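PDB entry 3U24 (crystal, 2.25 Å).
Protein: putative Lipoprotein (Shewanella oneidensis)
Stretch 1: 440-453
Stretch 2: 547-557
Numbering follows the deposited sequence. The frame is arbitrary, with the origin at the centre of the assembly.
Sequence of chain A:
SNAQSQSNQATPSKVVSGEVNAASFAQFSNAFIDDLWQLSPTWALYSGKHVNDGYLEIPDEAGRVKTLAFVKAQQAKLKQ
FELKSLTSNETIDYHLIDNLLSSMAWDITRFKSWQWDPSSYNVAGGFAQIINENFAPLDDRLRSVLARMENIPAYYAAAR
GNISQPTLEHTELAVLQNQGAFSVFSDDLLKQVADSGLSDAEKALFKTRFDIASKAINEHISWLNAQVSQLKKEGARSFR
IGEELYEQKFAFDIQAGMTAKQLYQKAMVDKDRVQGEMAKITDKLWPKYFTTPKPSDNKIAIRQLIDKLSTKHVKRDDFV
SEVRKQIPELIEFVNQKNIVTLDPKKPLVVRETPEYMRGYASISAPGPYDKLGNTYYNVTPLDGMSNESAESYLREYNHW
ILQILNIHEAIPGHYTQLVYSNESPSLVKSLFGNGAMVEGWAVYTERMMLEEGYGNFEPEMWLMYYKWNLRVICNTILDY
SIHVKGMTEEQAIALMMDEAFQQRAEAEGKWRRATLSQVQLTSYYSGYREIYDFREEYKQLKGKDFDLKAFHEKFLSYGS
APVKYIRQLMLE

Stretch 1 440-453: GWAVYTERMMLEEG
Stretch 2, residues 547-557: DLKAFHEKFLS

Two helices of one chain, far apart in sequence, run nearly antiparallel. Helix 440-451, which begins earlier in the chain, and helix 548-555 have their N-to-C directions at 166°, and their axes come no closer than 13.5 Å, a wide gap that large side chains fill. The register sets Trp-441 against Leu-556 (CA to CA 9.1 Å) and Met-448 against Leu-548 (CA to CA 10.0 Å). The contact buries 376 Å², both sides summed. Asp-547 caps the second helix: its OD2 accepts from Ala-550 N at 2.8 Å.

Gly-440 starts stretch 1 with helical phi/psi of -55/-42, and its O accepts from Tyr-444 N at 2.8 Å. Trp-441 (chi1 t, chi2 -97°) gives up the most area, 100 Å², and meets three residues. Leu-556 (m, t) places CD2 over one face of the indole, 3.6 Å from the centroid of the six-membered ring and 9° off its normal, a CH-pi contact. The edge of the same ring points toward the face of His-552 in an offset edge-to-face pair, planes at 87°, with CH2 of Trp-441 3.8 Å from CD2 of His-552. The ring of Phe-555 (chi1 t, chi2 85°) lies at 19° to the six-membered ring but slid aside, centroids 5.8 Å apart, so the two barely overlap; Trp-441 CE3 and Phe-555 CE2 touch at 3.9 Å.

One turn on, Tyr-444 (chi1 t, chi2 80°) extends its hydroxyl to the imidazole of His-552 (chi1 m, chi2 155°). OH of Tyr-444 and NE2 of His-552 are 2.7 Å apart, the one hydrogen bond between the stretches, and either group could donate. The rings meet rim to rim, planes at 73°; His-552 NE2 lies at the edge of the Tyr-444 ring and Tyr-444 OH at the edge of the His-552 ring, each near the ring plane. Thr-445 (p) turns back to its own helix, OG1 donating to Ala-442 O at 2.7 Å.

Met-448, a selenomethionine (t, m, m), brings CE to 3.6 Å from CE1 of His-552; SE sits obliquely, 4.9 Å from the ring centroid. Met-448 CG lies 4.4 Å from CD2 of Leu-548 (t, p), an apolar contact at the start of the second helix. Glu-452 (m, m), just past the first helix, sets OE2 3.7 Å from that same CD2 of Leu-548, a contact without a hydrogen bond. Gly-453 then leaves helical geometry at phi/psi 109/9 in a Schellman motif, where a CB would jam against the preceding carbonyl O.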

# COMPACT_ATOMS: atom_id res chain seq x y z
N GLY A 440 8.24 6.22 0.72
CA GLY A 440 9.43 6.86 1.30
C GLY A 440 9.66 8.27 0.76
O GLY A 440 9.97 9.17 1.51
N TRP A 441 9.47 8.44 -0.55
CA TRP A 441 9.55 9.75 -1.15
C TRP A 441 8.55 10.71 -0.51
O TRP A 441 8.91 11.85 -0.16
CB TRP A 441 9.34 9.69 -2.67
CG TRP A 441 9.19 11.05 -3.24
CD1 TRP A 441 8.02 11.72 -3.54
CD2 TRP A 441 10.26 12.03 -3.48
NE1 TRP A 441 8.28 12.99 -3.98
CE2 TRP A 441 9.60 13.24 -3.96
CE3 TRP A 441 11.64 12.02 -3.37
CZ2 TRP A 441 10.32 14.37 -4.31
CZ3 TRP A 441 12.34 13.18 -3.68
CH2 TRP A 441 11.70 14.32 -4.15
N ALA A 442 7.29 10.29 -0.38
CA ALA A 442 6.28 11.18 0.15
C ALA A 442 6.61 11.57 1.57
O ALA A 442 6.51 12.73 1.89
CB ALA A 442 4.90 10.57 0.06
N VAL A 443 7.05 10.62 2.40
CA VAL A 443 7.49 10.91 3.80
C VAL A 443 8.71 11.84 3.86
O VAL A 443 8.75 12.81 4.62
CB VAL A 443 7.73 9.61 4.59
CG1 VAL A 443 8.18 9.85 6.05
CG2 VAL A 443 6.45 8.75 4.53
N TYR A 444 9.67 11.57 2.99
CA TYR A 444 10.87 12.42 2.85
C TYR A 444 10.47 13.85 2.55
O TYR A 444 10.99 14.80 3.18
CB TYR A 444 11.82 11.85 1.80
CG TYR A 444 12.82 12.85 1.31
CD1 TYR A 444 13.96 13.13 2.04
CD2 TYR A 444 12.59 13.57 0.15
CE1 TYR A 444 14.87 14.07 1.57
CE2 TYR A 444 13.48 14.51 -0.29
CZ TYR A 444 14.61 14.77 0.43
OH TYR A 444 15.51 15.72 -0.04
N THR A 445 9.49 14.05 1.67
CA THR A 445 9.17 15.44 1.31
C THR A 445 8.65 16.28 2.48
O THR A 445 8.89 17.49 2.54
CB THR A 445 8.22 15.57 0.11
OG1 THR A 445 6.96 15.00 0.44
CG2 THR A 445 8.83 14.96 -1.13
N GLU A 446 7.97 15.65 3.42
CA GLU A 446 7.50 16.35 4.59
C GLU A 446 8.70 16.96 5.37
O GLU A 446 8.72 18.15 5.70
CB GLU A 446 6.70 15.40 5.50
CG GLU A 446 5.64 14.57 4.78
CD GLU A 446 5.15 13.37 5.59
OE1 GLU A 446 5.66 13.16 6.71
OE2 GLU A 446 4.26 12.63 5.10
N ARG A 447 9.71 16.15 5.60
CA ARG A 447 10.86 16.59 6.34
C ARG A 447 11.65 17.65 5.57
O ARG A 447 11.98 18.72 6.09
CB ARG A 447 11.70 15.36 6.70
CG ARG A 447 13.12 15.61 7.15
CD ARG A 447 13.25 16.18 8.53
NE ARG A 447 12.79 15.20 9.52
CZ ARG A 447 13.14 15.19 10.82
NH1 ARG A 447 13.98 16.11 11.33
NH2 ARG A 447 12.63 14.21 11.59
N MSE A 448 11.92 17.35 4.30
CA MSE A 448 12.67 18.26 3.42
C MSE A 448 11.97 19.62 3.34
O MSE A 448 12.62 20.63 3.48
CB MSE A 448 12.82 17.63 2.04
CG MSE A 448 13.60 18.44 1.04
SE MSE A 448 12.39 19.66 0.11
CE MSE A 448 11.37 18.33 -0.94
N MSE A 449 10.65 19.65 3.12
CA MSE A 449 9.94 20.97 3.07
C MSE A 449 10.10 21.81 4.34
O MSE A 449 10.33 23.01 4.25
CB MSE A 449 8.45 20.81 2.80
CG MSE A 449 8.17 20.26 1.44
SE MSE A 449 8.31 21.65 0.06
CE MSE A 449 6.42 22.32 0.19
N LEU A 450 9.97 21.18 5.51
CA LEU A 450 10.15 21.89 6.75
C LEU A 450 11.60 22.33 6.91
O LEU A 450 11.86 23.48 7.30
CB LEU A 450 9.73 21.06 7.96
CG LEU A 450 8.26 20.72 8.20
CD1 LEU A 450 8.09 20.05 9.57
CD2 LEU A 450 7.43 21.95 8.17
N GLU A 451 12.53 21.44 6.59
CA GLU A 451 13.97 21.81 6.68
C GLU A 451 14.28 23.01 5.80
O GLU A 451 15.14 23.83 6.18
CB GLU A 451 14.90 20.66 6.29
CG GLU A 451 14.93 19.49 7.28
CD GLU A 451 15.88 18.37 6.87
OE1 GLU A 451 16.34 18.35 5.69
OE2 GLU A 451 16.18 17.51 7.73
N GLU A 452 13.60 23.12 4.66
CA GLU A 452 13.85 24.22 3.70
C GLU A 452 13.07 25.47 4.06
O GLU A 452 13.10 26.47 3.33
CB GLU A 452 13.47 23.82 2.25
CG GLU A 452 14.39 22.81 1.61
CD GLU A 452 15.85 23.20 1.68
OE1 GLU A 452 16.20 24.30 1.17
OE2 GLU A 452 16.66 22.41 2.24
N GLY A 453 12.33 25.42 5.17
CA GLY A 453 11.72 26.62 5.69
C GLY A 453 10.22 26.69 5.56
O GLY A 453 9.66 27.75 5.83
N ASP A 547 23.58 20.31 -5.45
CA ASP A 547 22.41 21.11 -5.74
C ASP A 547 21.13 20.32 -5.38
O ASP A 547 20.82 19.32 -6.03
CB ASP A 547 22.37 21.54 -7.21
CG ASP A 547 21.14 22.40 -7.49
OD1 ASP A 547 21.10 23.57 -7.04
OD2 ASP A 547 20.19 21.90 -8.10
N LEU A 548 20.40 20.78 -4.38
CA LEU A 548 19.18 20.08 -3.96
C LEU A 548 18.19 19.77 -5.10
O LEU A 548 17.72 18.63 -5.24
CB LEU A 548 18.47 20.82 -2.81
CG LEU A 548 17.31 20.04 -2.16
CD1 LEU A 548 17.86 18.75 -1.55
CD2 LEU A 548 16.56 20.88 -1.13
N LYS A 549 17.90 20.77 -5.92
CA LYS A 549 16.95 20.59 -7.02
C LYS A 549 17.39 19.52 -8.03
O LYS A 549 16.58 18.70 -8.47
CB LYS A 549 16.72 21.92 -7.70
CG LYS A 549 15.67 21.94 -8.80
CD LYS A 549 15.64 23.32 -9.41
CE LYS A 549 14.34 23.61 -10.11
NZ LYS A 549 14.35 25.05 -10.53
N ALA A 550 18.67 19.54 -8.39
CA ALA A 550 19.25 18.56 -9.33
C ALA A 550 19.23 17.19 -8.70
O ALA A 550 19.03 16.20 -9.36
CB ALA A 550 20.71 18.92 -9.75
N PHE A 551 19.47 17.12 -7.40
CA PHE A 551 19.37 15.83 -6.72
C PHE A 551 17.96 15.25 -6.86
O PHE A 551 17.77 14.11 -7.28
CB PHE A 551 19.77 15.93 -5.25
CG PHE A 551 19.51 14.67 -4.47
CD1 PHE A 551 20.38 13.61 -4.54
CD2 PHE A 551 18.39 14.55 -3.67
CE1 PHE A 551 20.14 12.46 -3.82
CE2 PHE A 551 18.14 13.40 -2.96
CZ PHE A 551 19.03 12.36 -3.03
N HIS A 552 16.97 16.07 -6.55
CA HIS A 552 15.58 15.66 -6.59
C HIS A 552 15.17 15.20 -7.94
O HIS A 552 14.55 14.15 -8.07
CB HIS A 552 14.64 16.77 -6.10
CG HIS A 552 14.67 16.99 -4.59
ND1 HIS A 552 14.34 18.18 -4.03
CD2 HIS A 552 15.01 16.13 -3.53
CE1 HIS A 552 14.48 18.09 -2.68
NE2 HIS A 552 14.88 16.84 -2.37
N GLU A 553 15.50 15.97 -8.97
CA GLU A 553 15.03 15.66 -10.32
C GLU A 553 15.69 14.40 -10.87
O GLU A 553 15.06 13.59 -11.57
CB GLU A 553 15.26 16.85 -11.26
CG GLU A 553 14.29 17.99 -10.94
CD GLU A 553 14.58 19.30 -11.64
OE1 GLU A 553 15.40 19.33 -12.60
OE2 GLU A 553 13.98 20.32 -11.25
N LYS A 554 16.95 14.20 -10.54
CA LYS A 554 17.63 13.00 -10.98
C LYS A 554 17.06 11.79 -10.23
O LYS A 554 16.80 10.73 -10.84
CB LYS A 554 19.13 13.13 -10.76
CG LYS A 554 19.94 11.92 -11.19
CD LYS A 554 20.16 11.86 -12.70
CE LYS A 554 21.30 10.90 -13.06
NZ LYS A 554 20.98 10.20 -14.34
N PHE A 555 16.85 11.94 -8.91
CA PHE A 555 16.22 10.87 -8.11
C PHE A 555 14.89 10.45 -8.68
O PHE A 555 14.62 9.25 -8.78
CB PHE A 555 16.06 11.26 -6.65
CG PHE A 555 15.52 10.16 -5.79
CD1 PHE A 555 16.36 9.22 -5.25
CD2 PHE A 555 14.18 10.05 -5.56
CE1 PHE A 555 15.88 8.20 -4.47
CE2 PHE A 555 13.67 9.05 -4.75
CZ PHE A 555 14.53 8.10 -4.24
N LEU A 556 14.06 11.41 -9.07
CA LEU A 556 12.73 11.10 -9.54
C LEU A 556 12.71 10.60 -10.98
O LEU A 556 11.65 10.18 -11.45
CB LEU A 556 11.81 12.30 -9.41
CG LEU A 556 11.60 12.85 -8.01
CD1 LEU A 556 11.04 14.26 -8.05
CD2 LEU A 556 10.70 11.90 -7.21
N SER A 557 13.84 10.55 -11.67
CA SER A 557 13.83 10.29 -13.12
C SER A 557 13.75 8.81 -13.41
O SER A 557 13.43 8.46 -14.51
CB SER A 557 15.08 10.87 -13.82
OG SER A 557 16.28 10.26 -13.37